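Local atomic coordinates of putative hemin storage protein (Bordetella bronchiseptica, PDB entry 6AU1), a protein that cleaves deacetylated poly-beta-1,6-N-acetylglucosamine, a biofilm polysaccharide, through the C-terminal glycoside hydrolase domain that this chain comprises. Residues 5-10 and 329-334; 37-42 and 351-356; 263-268 and 295-300; 301-306 and 315-320. One frame throughout, in Å; residues are numbered along the deposited sequence.

Contact 1. Residues 5-10 and 329-334; sequences PIERIV and AINYGY
The Arg8 guanidinium lies flat on the Tyr332 ring, the two planes 8° apart, with Tyr332 OH under the centre of the guanidinium and NE over the ring towards its rim. CD of Arg8 completes the stack with a CH-pi contact, 3.8 Å from the ring centroid, and Ala329 O lies at the ring edge, in plane. At the guanidinium edge, and in its plane, sits Ile330 O, gripped side-on by two donors: Arg8 NE at 2.9 Å and Arg8 NH2 at 3.0 Å from that oxygen. The bend at chi2 (-72°) turns the arginine back along the neighbouring strand, and Tyr332 OH bonds to Val352 O. On the same face, both methyls of Val10 rest obliquely against the outer end of the Tyr334 ring, whose OH bonds to Asp337. Asn331 OD1 accepts from Glu7 N at 2.7 Å, in the carbonyl plane, extending the pairing. Glu7 O receives Tyr332 N, Tyr332 O receives Ile9 N, and Ile9 O receives Tyr334 N at 3.1 Å. Ile9 CG1 lies over Gly333 CA on the other face. This parallel pairing of the first strand, 8-12, with the last, 332-335, is the closure of a TIM barrel.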
loop_
_atom_site.group_PDB
_atom_site.type_symbol
_atom_site.label_atom_id
_atom_site.label_comp_id
_atom_site.label_asym_id
_atom_site.label_seq_id
_atom_site.Cartn_x
_atom_site.Cartn_y
_atom_site.Cartn_z
ATOM N N PRO A 5 -22.396 5.131 0.823
ATOM C CA PRO A 5 -21.035 5.254 1.350
ATOM C C PRO A 5 -20.030 5.642 0.267
ATOM O O PRO A 5 -19.986 5.005 -0.786
ATOM C CB PRO A 5 -20.748 3.852 1.896
ATOM C CG PRO A 5 -21.679 2.928 1.128
ATOM C CD PRO A 5 -22.671 3.764 0.355
ATOM N N ILE A 6 -19.237 6.680 0.522
ATOM C CA ILE A 6 -18.283 7.170 -0.468
ATOM C C ILE A 6 -16.926 7.435 0.166
ATOM O O ILE A 6 -16.845 8.063 1.223
ATOM C CB ILE A 6 -18.788 8.467 -1.147
ATOM C CG1 ILE A 6 -20.114 8.218 -1.861
ATOM C CG2 ILE A 6 -17.769 8.985 -2.145
ATOM C CD1 ILE A 6 -20.668 9.438 -2.549
ATOM N N GLU A 7 -15.858 6.952 -0.468
ATOM C CA GLU A 7 -14.512 7.268 -0.001
ATOM C C GLU A 7 -13.844 8.222 -0.966
ATOM O O GLU A 7 -13.905 8.049 -2.181
ATOM C CB GLU A 7 -13.648 6.010 0.159
ATOM C CG GLU A 7 -14.105 5.083 1.276
ATOM C CD GLU A 7 -14.040 5.735 2.655
ATOM O OE1 GLU A 7 -13.023 6.381 2.966
ATOM O OE2 GLU A 7 -15.021 5.602 3.423
ATOM N N ARG A 8 -13.222 9.245 -0.408
ATOM C CA ARG A 8 -12.434 10.188 -1.176
ATOM C C ARG A 8 -11.171 10.351 -0.378
ATOM O O ARG A 8 -11.211 10.897 0.719
ATOM C CB ARG A 8 -13.170 11.524 -1.353
ATOM C CG ARG A 8 -14.524 11.401 -2.057
ATOM C CD ARG A 8 -14.326 11.100 -3.538
ATOM N NE ARG A 8 -15.516 10.543 -4.193
ATOM C CZ ARG A 8 -16.553 11.264 -4.591
ATOM N NH1 ARG A 8 -16.559 12.570 -4.373
ATOM N NH2 ARG A 8 -17.586 10.687 -5.183
ATOM N N ILE A 9 -10.059 9.823 -0.875
ATOM C CA ILE A 9 -8.900 9.739 -0.000
ATOM C C ILE A 9 -7.694 10.490 -0.524
ATOM O O ILE A 9 -7.569 10.762 -1.714
ATOM C CB ILE A 9 -8.519 8.262 0.281
ATOM C CG1 ILE A 9 -8.003 7.563 -0.983
ATOM C CG2 ILE A 9 -9.730 7.498 0.858
ATOM C CD1 ILE A 9 -6.476 7.651 -1.181
ATOM N N VAL A 10 -6.810 10.837 0.402
ATOM C CA VAL A 10 -5.556 11.493 0.073
ATOM C C VAL A 10 -4.456 10.697 0.740
ATOM O O VAL A 10 -4.515 10.450 1.943
ATOM C CB VAL A 10 -5.512 12.966 0.567
ATOM C CG1 VAL A 10 -4.157 13.607 0.215
ATOM C CG2 VAL A 10 -6.665 13.783 -0.017
ATOM N N ALA A 329 -17.706 4.920 -10.944
ATOM C CA ALA A 329 -16.655 4.630 -9.986
ATOM C C ALA A 329 -16.547 5.781 -9.003
ATOM O O ALA A 329 -15.780 6.719 -9.219
ATOM C CB ALA A 329 -15.326 4.401 -10.692
ATOM N N ILE A 330 -17.314 5.713 -7.921
ATOM C CA ILE A 330 -17.464 6.878 -7.056
ATOM C C ILE A 330 -16.467 6.953 -5.900
ATOM O O ILE A 330 -16.426 7.963 -5.196
ATOM C CB ILE A 330 -18.894 6.948 -6.482
ATOM C CG1 ILE A 330 -19.239 5.662 -5.727
ATOM C CG2 ILE A 330 -19.899 7.176 -7.607
ATOM C CD1 ILE A 330 -18.993 5.711 -4.234
ATOM N N ASN A 331 -15.672 5.900 -5.696
ATOM C CA ASN A 331 -14.618 5.945 -4.690
ATOM C C ASN A 331 -13.265 6.150 -5.351
ATOM O O ASN A 331 -12.894 5.385 -6.237
ATOM C CB ASN A 331 -14.590 4.662 -3.857
ATOM C CG ASN A 331 -15.926 4.339 -3.235
ATOM O OD1 ASN A 331 -16.328 4.956 -2.248
ATOM N ND2 ASN A 331 -16.623 3.356 -3.802
ATOM N N TYR A 332 -12.540 7.185 -4.938
ATOM C CA TYR A 332 -11.263 7.495 -5.569
ATOM C C TYR A 332 -10.462 8.420 -4.679
ATOM O O TYR A 332 -10.915 8.809 -3.607
ATOM C CB TYR A 332 -11.454 8.108 -6.972
ATOM C CG TYR A 332 -12.432 9.261 -7.035
ATOM C CD1 TYR A 332 -12.063 10.535 -6.620
ATOM C CD2 TYR A 332 -13.720 9.074 -7.525
ATOM C CE1 TYR A 332 -12.965 11.593 -6.673
ATOM C CE2 TYR A 332 -14.628 10.128 -7.587
ATOM C CZ TYR A 332 -14.233 11.382 -7.154
ATOM O OH TYR A 332 -15.119 12.425 -7.207
ATOM N N GLY A 333 -9.263 8.753 -5.124
ATOM C CA GLY A 333 -8.386 9.601 -4.336
ATOM C C GLY A 333 -7.098 9.825 -5.088
ATOM O O GLY A 333 -7.002 9.488 -6.275
ATOM N N TYR A 334 -6.100 10.395 -4.423
ATOM C CA TYR A 334 -4.846 10.626 -5.121
ATOM C C TYR A 334 -3.650 10.505 -4.184
ATOM O O TYR A 334 -3.764 10.632 -2.960
ATOM C CB TYR A 334 -4.837 12.002 -5.815
ATOM C CG TYR A 334 -4.831 13.173 -4.856
ATOM C CD1 TYR A 334 -3.636 13.645 -4.307
ATOM C CD2 TYR A 334 -6.012 13.814 -4.501
ATOM C CE1 TYR A 334 -3.629 14.710 -3.418
ATOM C CE2 TYR A 334 -6.017 14.880 -3.615
ATOM C CZ TYR A 334 -4.820 15.330 -3.080
ATOM O OH TYR A 334 -4.808 16.387 -2.195
#

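Contact 2. Residues 37-42 and 351-356; sequences KDLAPS and DVMSLK
Apolar packing bridged by one water joins the C-terminal ends of two helices on the outside of the barrel, where helix 22-39 runs out towards strand 43-47 and helix 346-353 gives way to the chain's C-terminal tail. Ala40, with positive phi (47°), turns the chain out of the first helix; Ser354 is where the second unwinds. No direct hydrogen bond crosses between 37-42 and 351-356. Met353 points its CB at Leu39, and CG and CD1 of that leucine each approach it to 4.1 Å, the two side chains crossing obliquely. Bent at both chi2 and chi3, the methionine curls so that its terminal CE comes 4.4 Å from Pro41 CB, a loose contact. Further along, Leu355 sets its forked end against Ser42: CD2 lies 3.7 Å from Ser42 CB, while CD1 rests against CA of the same serine. Ser42 OG serves elsewhere, bonding to Glu7 and to Arg8 N. In the tail, Ser354 OG accepts from Lys356 N at 3.2 Å, an ST turn that folds the chain just beyond the helix. The bridging water donates to Ala40 O at 2.7 Å and accepts from Leu355 N at 2.5 Å. The join is thus mostly greasy, with its backbone polarity met through solvent in one place, whereas Met353 O is buried here and has no partner in the model.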
loop_
_atom_site.group_PDB
_atom_site.type_symbol
_atom_site.label_atom_id
_atom_site.label_comp_id
_atom_site.label_asym_id
_atom_site.label_seq_id
_atom_site.Cartn_x
_atom_site.Cartn_y
_atom_site.Cartn_z
ATOM N N LYS A 37 -8.108 20.224 5.851
ATOM C CA LYS A 37 -9.315 20.832 6.399
ATOM C C LYS A 37 -10.162 21.382 5.255
ATOM O O LYS A 37 -11.387 21.236 5.242
ATOM C CB LYS A 37 -8.955 21.932 7.411
ATOM C CG LYS A 37 -10.133 22.672 8.011
ATOM C CD LYS A 37 -9.714 23.488 9.240
ATOM C CE LYS A 37 -8.467 24.323 8.968
ATOM N NZ LYS A 37 -8.109 25.200 10.126
ATOM N N ASP A 38 -9.490 21.967 4.269
ATOM C CA ASP A 38 -10.148 22.589 3.125
ATOM C C ASP A 38 -10.761 21.556 2.180
ATOM O O ASP A 38 -11.887 21.712 1.701
ATOM C CB ASP A 38 -9.137 23.463 2.375
ATOM C CG ASP A 38 -9.756 24.224 1.223
ATOM O OD1 ASP A 38 -10.976 24.493 1.266
ATOM O OD2 ASP A 38 -9.015 24.565 0.276
ATOM N N LEU A 39 -10.006 20.500 1.922
ATOM C CA LEU A 39 -10.376 19.487 0.949
ATOM C C LEU A 39 -11.399 18.512 1.524
ATOM O O LEU A 39 -12.226 17.957 0.790
ATOM C CB LEU A 39 -9.124 18.744 0.487
ATOM C CG LEU A 39 -9.129 18.088 -0.883
ATOM C CD1 LEU A 39 -9.364 19.121 -1.976
ATOM C CD2 LEU A 39 -7.810 17.363 -1.101
ATOM N N ALA A 40 -11.337 18.326 2.842
ATOM C CA ALA A 40 -12.255 17.453 3.575
ATOM C C ALA A 40 -12.453 16.070 2.933
ATOM O O ALA A 40 -13.585 15.682 2.634
ATOM C CB ALA A 40 -13.609 18.146 3.737
ATOM N N PRO A 41 -11.362 15.320 2.729
ATOM C CA PRO A 41 -11.516 13.938 2.261
ATOM C C PRO A 41 -12.131 13.053 3.347
ATOM O O PRO A 41 -12.206 13.460 4.509
ATOM C CB PRO A 41 -10.074 13.508 1.965
ATOM C CG PRO A 41 -9.272 14.298 2.967
ATOM C CD PRO A 41 -9.950 15.640 3.024
ATOM N N SER A 42 -12.574 11.855 2.982
ATOM C CA SER A 42 -13.082 10.922 3.982
ATOM C C SER A 42 -11.936 10.413 4.853
ATOM O O SER A 42 -12.097 10.252 6.064
ATOM C CB SER A 42 -13.823 9.749 3.321
ATOM O OG SER A 42 -12.992 9.041 2.434
ATOM N N ASP A 351 -14.365 20.455 -5.436
ATOM C CA ASP A 351 -15.723 20.032 -5.757
ATOM C C ASP A 351 -15.810 18.534 -6.054
ATOM O O ASP A 351 -16.842 17.919 -5.787
ATOM C CB ASP A 351 -16.321 20.852 -6.920
ATOM C CG ASP A 351 -15.475 20.830 -8.189
ATOM O OD1 ASP A 351 -14.451 20.117 -8.258
ATOM O OD2 ASP A 351 -15.866 21.548 -9.144
ATOM N N VAL A 352 -14.745 17.939 -6.583
ATOM C CA VAL A 352 -14.800 16.506 -6.865
ATOM C C VAL A 352 -14.264 15.647 -5.713
ATOM O O VAL A 352 -14.488 14.441 -5.686
ATOM C CB VAL A 352 -14.039 16.140 -8.159
ATOM C CG1 VAL A 352 -14.838 16.581 -9.378
ATOM C CG2 VAL A 352 -12.635 16.734 -8.163
ATOM N N MET A 353 -13.577 16.257 -4.751
ATOM C CA MET A 353 -13.073 15.476 -3.628
ATOM C C MET A 353 -14.032 15.578 -2.453
ATOM O O MET A 353 -13.896 14.852 -1.470
ATOM C CB MET A 353 -11.661 15.920 -3.234
ATOM C CG MET A 353 -10.563 15.385 -4.148
ATOM S SD MET A 353 -10.358 13.584 -4.051
ATOM C CE MET A 353 -9.732 13.400 -2.373
ATOM N N SER A 354 -15.017 16.466 -2.579
ATOM C CA SER A 354 -16.065 16.629 -1.572
ATOM C C SER A 354 -16.900 15.362 -1.413
ATOM O O SER A 354 -17.191 14.669 -2.394
ATOM C CB SER A 354 -16.975 17.807 -1.933
ATOM O OG SER A 354 -18.116 17.854 -1.089
ATOM N N LEU A 355 -17.285 15.066 -0.174
ATOM C CA LEU A 355 -18.061 13.863 0.125
ATOM C C LEU A 355 -19.543 14.029 -0.219
ATOM O O LEU A 355 -20.345 13.121 0.007
ATOM C CB LEU A 355 -17.903 13.480 1.601
ATOM C CG LEU A 355 -16.515 12.970 2.008
ATOM C CD1 LEU A 355 -16.440 12.707 3.510
ATOM C CD2 LEU A 355 -16.155 11.720 1.220
ATOM N N LYS A 356 -19.902 15.190 -0.757
ATOM C CA LYS A 356 -21.245 15.400 -1.292
ATOM C C LYS A 356 -21.222 15.211 -2.807
ATOM O O LYS A 356 -21.500 16.142 -3.564
ATOM C CB LYS A 356 -21.766 16.791 -0.930
HETATM O O HOH W 1 -15.970 16.214 1.574
#

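Contact 3. Residues 263-268 and 295-300; sequences VALMAM and DRTIFE
Strands 263-266 and 297-300 run parallel, their axes 4.8 Å apart at closest approach and 31° askew, joined by five alternating backbone bonds that start with Val263 N to Arg296 O and end with Ala267 N to Glu300 O, beside inverse gamma turns centred on Met266 and Ala267. On one face, Leu265 and Phe299 lie side by side, CD2 of the leucine 3.8 Å from CE2 of the ring. Thr297 CG2 lies over one face of that ring, towards its rim, and also meets Leu265 CB at 3.7 Å, the threonine and leucine crossing obliquely. Ala267 CB sits at the ring edge, 4.1 Å from Phe299 CB. The other face carries Glu300, extended with CG anti to its backbone N (chi1 -173°), which brings the carboxylate back over the neighbouring strand. Its OE1 passes 3.8 Å from Ala264 CB and has a weak bond to Asn234 ND2. The Met268 side chain, extended beyond CG, lies alongside the glutamate, with CE against Glu300 CG and 3.5 Å from Glu300 O. Helix 277-290 makes the right-handed beta-alpha-beta crossover between the strands and packs on Leu265, Ala267 and Thr297 through Leu284 and Val288; strands 230-235 and 332-335 flank the pair in the barrel sheet.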
loop_
_atom_site.group_PDB
_atom_site.type_symbol
_atom_site.label_atom_id
_atom_site.label_comp_id
_atom_site.label_asym_id
_atom_site.label_seq_id
_atom_site.Cartn_x
_atom_site.Cartn_y
_atom_site.Cartn_z
ATOM N N VAL A 263 -10.286 -1.842 -1.480
ATOM C CA VAL A 263 -9.162 -2.171 -2.347
ATOM C C VAL A 263 -8.616 -0.870 -2.905
ATOM O O VAL A 263 -9.343 -0.146 -3.595
ATOM C CB VAL A 263 -9.589 -3.096 -3.497
ATOM C CG1 VAL A 263 -8.422 -3.325 -4.461
ATOM C CG2 VAL A 263 -10.094 -4.420 -2.947
ATOM N N ALA A 264 -7.367 -0.550 -2.568
ATOM C CA ALA A 264 -6.741 0.688 -3.039
ATOM C C ALA A 264 -6.045 0.424 -4.367
ATOM O O ALA A 264 -4.839 0.150 -4.421
ATOM C CB ALA A 264 -5.756 1.232 -2.010
ATOM N N LEU A 265 -6.813 0.525 -5.440
ATOM C CA LEU A 265 -6.331 0.141 -6.761
ATOM C C LEU A 265 -5.497 1.263 -7.364
ATOM O O LEU A 265 -5.955 2.402 -7.446
ATOM C CB LEU A 265 -7.521 -0.199 -7.662
ATOM C CG LEU A 265 -7.237 -0.506 -9.126
ATOM C CD1 LEU A 265 -6.301 -1.692 -9.269
ATOM C CD2 LEU A 265 -8.560 -0.793 -9.844
ATOM N N MET A 266 -4.273 0.949 -7.772
ATOM C CA MET A 266 -3.376 1.987 -8.253
ATOM C C MET A 266 -3.688 2.308 -9.719
ATOM O O MET A 266 -3.128 1.736 -10.657
ATOM C CB MET A 266 -1.921 1.563 -8.003
ATOM C CG MET A 266 -1.675 1.481 -6.483
ATOM S SD MET A 266 -0.039 0.980 -5.930
ATOM C CE MET A 266 -0.005 -0.699 -6.537
ATOM N N ALA A 267 -4.634 3.233 -9.879
ATOM C CA ALA A 267 -5.196 3.598 -11.181
ATOM C C ALA A 267 -4.343 4.699 -11.790
ATOM O O ALA A 267 -4.734 5.868 -11.827
ATOM C CB ALA A 267 -6.649 4.050 -11.016
ATOM N N MET A 268 -3.155 4.305 -12.232
ATOM C CA MET A 268 -2.090 5.243 -12.556
ATOM C C MET A 268 -1.490 4.953 -13.928
ATOM O O MET A 268 -0.406 4.353 -14.027
ATOM C CB MET A 268 -1.016 5.180 -11.467
ATOM C CG MET A 268 -1.551 5.529 -10.069
ATOM S SD MET A 268 -0.283 5.372 -8.794
ATOM C CE MET A 268 -1.172 5.902 -7.319
ATOM N N ASP A 295 -18.168 -0.805 -5.506
ATOM C CA ASP A 295 -18.583 -0.307 -4.199
ATOM C C ASP A 295 -17.434 -0.259 -3.191
ATOM O O ASP A 295 -17.436 0.583 -2.289
ATOM C CB ASP A 295 -19.732 -1.150 -3.644
ATOM C CG ASP A 295 -21.060 -0.818 -4.294
ATOM O OD1 ASP A 295 -21.183 0.288 -4.862
ATOM O OD2 ASP A 295 -21.982 -1.658 -4.235
ATOM N N ARG A 296 -16.438 -1.124 -3.340
ATOM C CA ARG A 296 -15.343 -1.104 -2.372
ATOM C C ARG A 296 -13.963 -0.937 -2.993
ATOM O O ARG A 296 -12.954 -1.019 -2.299
ATOM C CB ARG A 296 -15.393 -2.366 -1.511
ATOM C CG ARG A 296 -16.648 -2.405 -0.644
ATOM C CD ARG A 296 -16.589 -3.463 0.434
ATOM N NE ARG A 296 -16.777 -4.805 -0.098
ATOM C CZ ARG A 296 -15.796 -5.678 -0.279
ATOM N NH1 ARG A 296 -14.550 -5.353 0.035
ATOM N NH2 ARG A 296 -16.065 -6.882 -0.766
ATOM N N THR A 297 -13.913 -0.667 -4.290
ATOM C CA THR A 297 -12.629 -0.354 -4.917
ATOM C C THR A 297 -12.428 1.150 -4.959
ATOM O O THR A 297 -13.268 1.886 -5.468
ATOM C CB THR A 297 -12.532 -0.934 -6.338
ATOM O OG1 THR A 297 -12.694 -2.350 -6.264
ATOM C CG2 THR A 297 -11.170 -0.617 -6.973
ATOM N N ILE A 298 -11.314 1.595 -4.393
ATOM C CA ILE A 298 -10.918 2.988 -4.455
ATOM C C ILE A 298 -9.920 3.146 -5.587
ATOM O O ILE A 298 -8.870 2.502 -5.589
ATOM C CB ILE A 298 -10.311 3.450 -3.129
ATOM C CG1 ILE A 298 -11.339 3.272 -2.010
ATOM C CG2 ILE A 298 -9.831 4.897 -3.215
ATOM C CD1 ILE A 298 -10.792 3.525 -0.625
ATOM N N PHE A 299 -10.268 3.964 -6.573
ATOM C CA PHE A 299 -9.367 4.201 -7.687
ATOM C C PHE A 299 -8.385 5.281 -7.271
ATOM O O PHE A 299 -8.713 6.468 -7.254
ATOM C CB PHE A 299 -10.147 4.589 -8.949
ATOM C CG PHE A 299 -10.991 3.468 -9.489
ATOM C CD1 PHE A 299 -12.242 3.199 -8.938
ATOM C CD2 PHE A 299 -10.529 2.672 -10.521
ATOM C CE1 PHE A 299 -13.008 2.152 -9.413
ATOM C CE2 PHE A 299 -11.302 1.624 -11.021
ATOM C CZ PHE A 299 -12.538 1.360 -10.465
ATOM N N GLU A 300 -7.182 4.849 -6.907
ATOM C CA GLU A 300 -6.174 5.777 -6.414
ATOM C C GLU A 300 -5.349 6.323 -7.576
ATOM O O GLU A 300 -4.588 5.597 -8.213
ATOM C CB GLU A 300 -5.277 5.096 -5.385
ATOM C CG GLU A 300 -4.324 6.054 -4.715
ATOM C CD GLU A 300 -3.695 5.477 -3.467
ATOM O OE1 GLU A 300 -3.758 4.245 -3.255
ATOM O OE2 GLU A 300 -3.130 6.272 -2.694
#

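Contact 4. Residues 301-306 and 315-320; sequences LQARDW and EILRRQ
Apolar contacts and bridging waters, with no direct hydrogen bond, hold helix 314-326 against barrel strand 297-305, a strand-to-helix packing of the TIM barrel wall with the short strand 310-311 in the connection. The apolar part centres on Leu317, which points at the strand with CG anti to its backbone N (chi1 -177°) and divides its two methyls between neighbours. CD1 lies 3.7 Å from Leu301 CB and also lies against the carbonyl oxygen of Gln302; CD2 meets Ala303 CB at 4.0 Å. Leu301 crosses Leu317 obliquely and slides past Gln320 in the opposite direction: its CD2 comes 3.6 Å from Gln320 OE1, and both methyls lie near Gln320 CB. Leu349 of helix 346-353 also packs on Leu317.

The polar part is carried by Gln320, its chain extended beyond CG so that its amide oxygen faces the backbone of Gln302 across two waters. One water accepts from Gln302 N and donates to Gln320 OE1; a second donates to both Gln302 O and the same OE1. Two waters thus bind one amide oxygen and satisfy both backbone polar groups of Gln302. Within the strand segment, the Gln302 amide is fixed at both ends: OE1 accepts from Met271 N, and NE2 donates to Arg304 O at 3.0 Å, nearly straight at 168°, with that oxygen lying in the amide plane.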
loop_
_atom_site.group_PDB
_atom_site.type_symbol
_atom_site.label_atom_id
_atom_site.label_comp_id
_atom_site.label_asym_id
_atom_site.label_seq_id
_atom_site.Cartn_x
_atom_site.Cartn_y
_atom_site.Cartn_z
ATOM N N LEU A 301 -5.519 7.615 -7.839
ATOM C CA LEU A 301 -4.906 8.272 -8.992
ATOM C C LEU A 301 -3.555 8.850 -8.616
ATOM O O LEU A 301 -3.274 9.036 -7.433
ATOM C CB LEU A 301 -5.817 9.391 -9.499
ATOM C CG LEU A 301 -7.237 8.954 -9.835
ATOM C CD1 LEU A 301 -8.129 10.167 -9.981
ATOM C CD2 LEU A 301 -7.217 8.152 -11.139
ATOM N N GLN A 302 -2.717 9.143 -9.606
ATOM C CA GLN A 302 -1.442 9.774 -9.282
ATOM C C GLN A 302 -1.497 11.275 -9.532
ATOM O O GLN A 302 -2.010 11.728 -10.556
ATOM C CB GLN A 302 -0.289 9.139 -10.068
ATOM C CG GLN A 302 -0.334 9.322 -11.573
ATOM C CD GLN A 302 0.754 8.512 -12.277
ATOM O OE1 GLN A 302 0.458 7.548 -12.979
ATOM N NE2 GLN A 302 2.020 8.902 -12.088
ATOM N N ALA A 303 -0.973 12.041 -8.576
ATOM C CA ALA A 303 -0.914 13.493 -8.689
ATOM C C ALA A 303 0.485 13.965 -9.084
ATOM O O ALA A 303 0.703 15.153 -9.342
ATOM C CB ALA A 303 -1.330 14.142 -7.374
ATOM N N ARG A 304 1.427 13.034 -9.129
ATOM C CA ARG A 304 2.796 13.364 -9.467
ATOM C C ARG A 304 3.333 12.365 -10.481
ATOM O O ARG A 304 2.993 11.180 -10.448
ATOM C CB ARG A 304 3.669 13.388 -8.198
ATOM C CG ARG A 304 5.132 13.717 -8.443
ATOM C CD ARG A 304 5.856 14.092 -7.143
ATOM N NE ARG A 304 7.254 14.412 -7.389
ATOM C CZ ARG A 304 7.689 15.598 -7.800
ATOM N NH1 ARG A 304 6.829 16.599 -7.993
ATOM N NH2 ARG A 304 8.984 15.787 -8.012
ATOM N N ASP A 305 4.143 12.863 -11.405
ATOM C CA ASP A 305 4.848 12.023 -12.350
ATOM C C ASP A 305 6.227 11.762 -11.740
ATOM O O ASP A 305 7.144 12.564 -11.914
ATOM C CB ASP A 305 4.923 12.725 -13.712
ATOM C CG ASP A 305 5.551 11.872 -14.790
ATOM O OD1 ASP A 305 6.355 10.980 -14.461
ATOM O OD2 ASP A 305 5.248 12.116 -15.979
ATOM N N TRP A 306 6.362 10.667 -10.989
ATOM C CA TRP A 306 7.586 10.420 -10.222
ATOM C C TRP A 306 8.785 10.131 -11.124
ATOM O O TRP A 306 9.931 10.352 -10.724
ATOM C CB TRP A 306 7.413 9.252 -9.235
ATOM C CG TRP A 306 6.346 9.439 -8.200
ATOM C CD1 TRP A 306 6.451 10.116 -7.017
ATOM C CD2 TRP A 306 5.023 8.913 -8.245
ATOM N NE1 TRP A 306 5.266 10.057 -6.329
ATOM C CE2 TRP A 306 4.366 9.330 -7.065
ATOM C CE3 TRP A 306 4.317 8.138 -9.174
ATOM C CZ2 TRP A 306 3.048 8.991 -6.790
ATOM C CZ3 TRP A 306 3.001 7.811 -8.902
ATOM C CH2 TRP A 306 2.381 8.232 -7.718
ATOM N N GLU A 315 -5.690 19.874 -13.589
ATOM C CA GLU A 315 -6.809 19.693 -14.513
ATOM C C GLU A 315 -6.810 18.280 -15.112
ATOM O O GLU A 315 -7.863 17.734 -15.424
ATOM C CB GLU A 315 -6.777 20.750 -15.621
ATOM C CG GLU A 315 -7.927 20.651 -16.622
ATOM C CD GLU A 315 -9.301 20.747 -15.963
ATOM O OE1 GLU A 315 -9.476 21.578 -15.046
ATOM O OE2 GLU A 315 -10.206 19.984 -16.361
ATOM N N ILE A 316 -5.637 17.677 -15.263
ATOM C CA ILE A 316 -5.586 16.304 -15.756
ATOM C C ILE A 316 -6.121 15.341 -14.692
ATOM O O ILE A 316 -6.866 14.399 -14.993
ATOM C CB ILE A 316 -4.149 15.906 -16.163
ATOM C CG1 ILE A 316 -3.740 16.652 -17.437
ATOM C CG2 ILE A 316 -4.044 14.400 -16.372
ATOM C CD1 ILE A 316 -2.265 16.502 -17.797
ATOM N N LEU A 317 -5.751 15.597 -13.445
ATOM C CA LEU A 317 -6.219 14.802 -12.318
ATOM C C LEU A 317 -7.735 14.921 -12.156
ATOM O O LEU A 317 -8.436 13.921 -11.951
ATOM C CB LEU A 317 -5.506 15.248 -11.044
ATOM C CG LEU A 317 -5.803 14.483 -9.754
ATOM C CD1 LEU A 317 -5.444 13.025 -9.923
ATOM C CD2 LEU A 317 -5.021 15.106 -8.588
ATOM N N ARG A 318 -8.240 16.145 -12.253
ATOM C CA ARG A 318 -9.677 16.361 -12.132
ATOM C C ARG A 318 -10.423 15.660 -13.263
ATOM O O ARG A 318 -11.503 15.094 -13.043
ATOM C CB ARG A 318 -10.011 17.855 -12.123
ATOM C CG ARG A 318 -11.473 18.156 -11.765
ATOM C CD ARG A 318 -11.720 19.655 -11.700
ATOM N NE ARG A 318 -13.092 19.985 -11.297
ATOM C CZ ARG A 318 -14.143 19.931 -12.111
ATOM N NH1 ARG A 318 -13.988 19.552 -13.373
ATOM N NH2 ARG A 318 -15.352 20.249 -11.664
ATOM N N ARG A 319 -9.868 15.699 -14.473
ATOM C CA ARG A 319 -10.535 15.048 -15.602
ATOM C C ARG A 319 -10.635 13.546 -15.361
ATOM O O ARG A 319 -11.624 12.919 -15.754
ATOM C CB ARG A 319 -9.806 15.306 -16.921
ATOM C CG ARG A 319 -10.023 16.682 -17.523
ATOM C CD ARG A 319 -9.267 16.800 -18.838
ATOM N NE ARG A 319 -9.036 18.188 -19.228
ATOM C CZ ARG A 319 -7.991 18.597 -19.940
ATOM N NH1 ARG A 319 -7.069 17.725 -20.335
ATOM N NH2 ARG A 319 -7.860 19.880 -20.250
ATOM N N GLN A 320 -9.617 12.971 -14.717
ATOM C CA GLN A 320 -9.668 11.547 -14.391
ATOM C C GLN A 320 -10.778 11.279 -13.374
ATOM O O GLN A 320 -11.528 10.306 -13.500
ATOM C CB GLN A 320 -8.316 11.044 -13.863
ATOM C CG GLN A 320 -7.259 10.963 -14.946
ATOM C CD GLN A 320 -5.957 10.387 -14.430
ATOM O OE1 GLN A 320 -5.621 10.546 -13.256
ATOM N NE2 GLN A 320 -5.227 9.703 -15.299
HETATM O O HOH W 2 -3.869 8.505 -12.221
HETATM O O HOH W 3 -3.294 12.039 -13.119
HETATM O O HOH W 4 -2.068 8.917 -14.708
#

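How the contacts relate
Contacts 1 and 3 are seams of one barrel sheet with one more seam between them, centres about 8 Å apart: across it strand 297-305 of contact 3 pairs with strand 332-335 of contact 1, Phe299 N bonding to Asn331 O at 3.0 Å. Contact 4 takes up strand 297-305 where contact 3 leaves it, and Leu301 N bonds to Gly333 O of contact 1 at 2.9 Å. Contact 2 backs contact 1 from outside: Tyr332 OH lies 2.6 Å from Val352 O, and Glu7 OE1 2.7 Å from Ser42 OG. A salt bridge, Asp351 OD2 to Arg318 NH2 at 2.9 Å, ties contact 2 to contact 4. Contacts 2 and 3 do not touch.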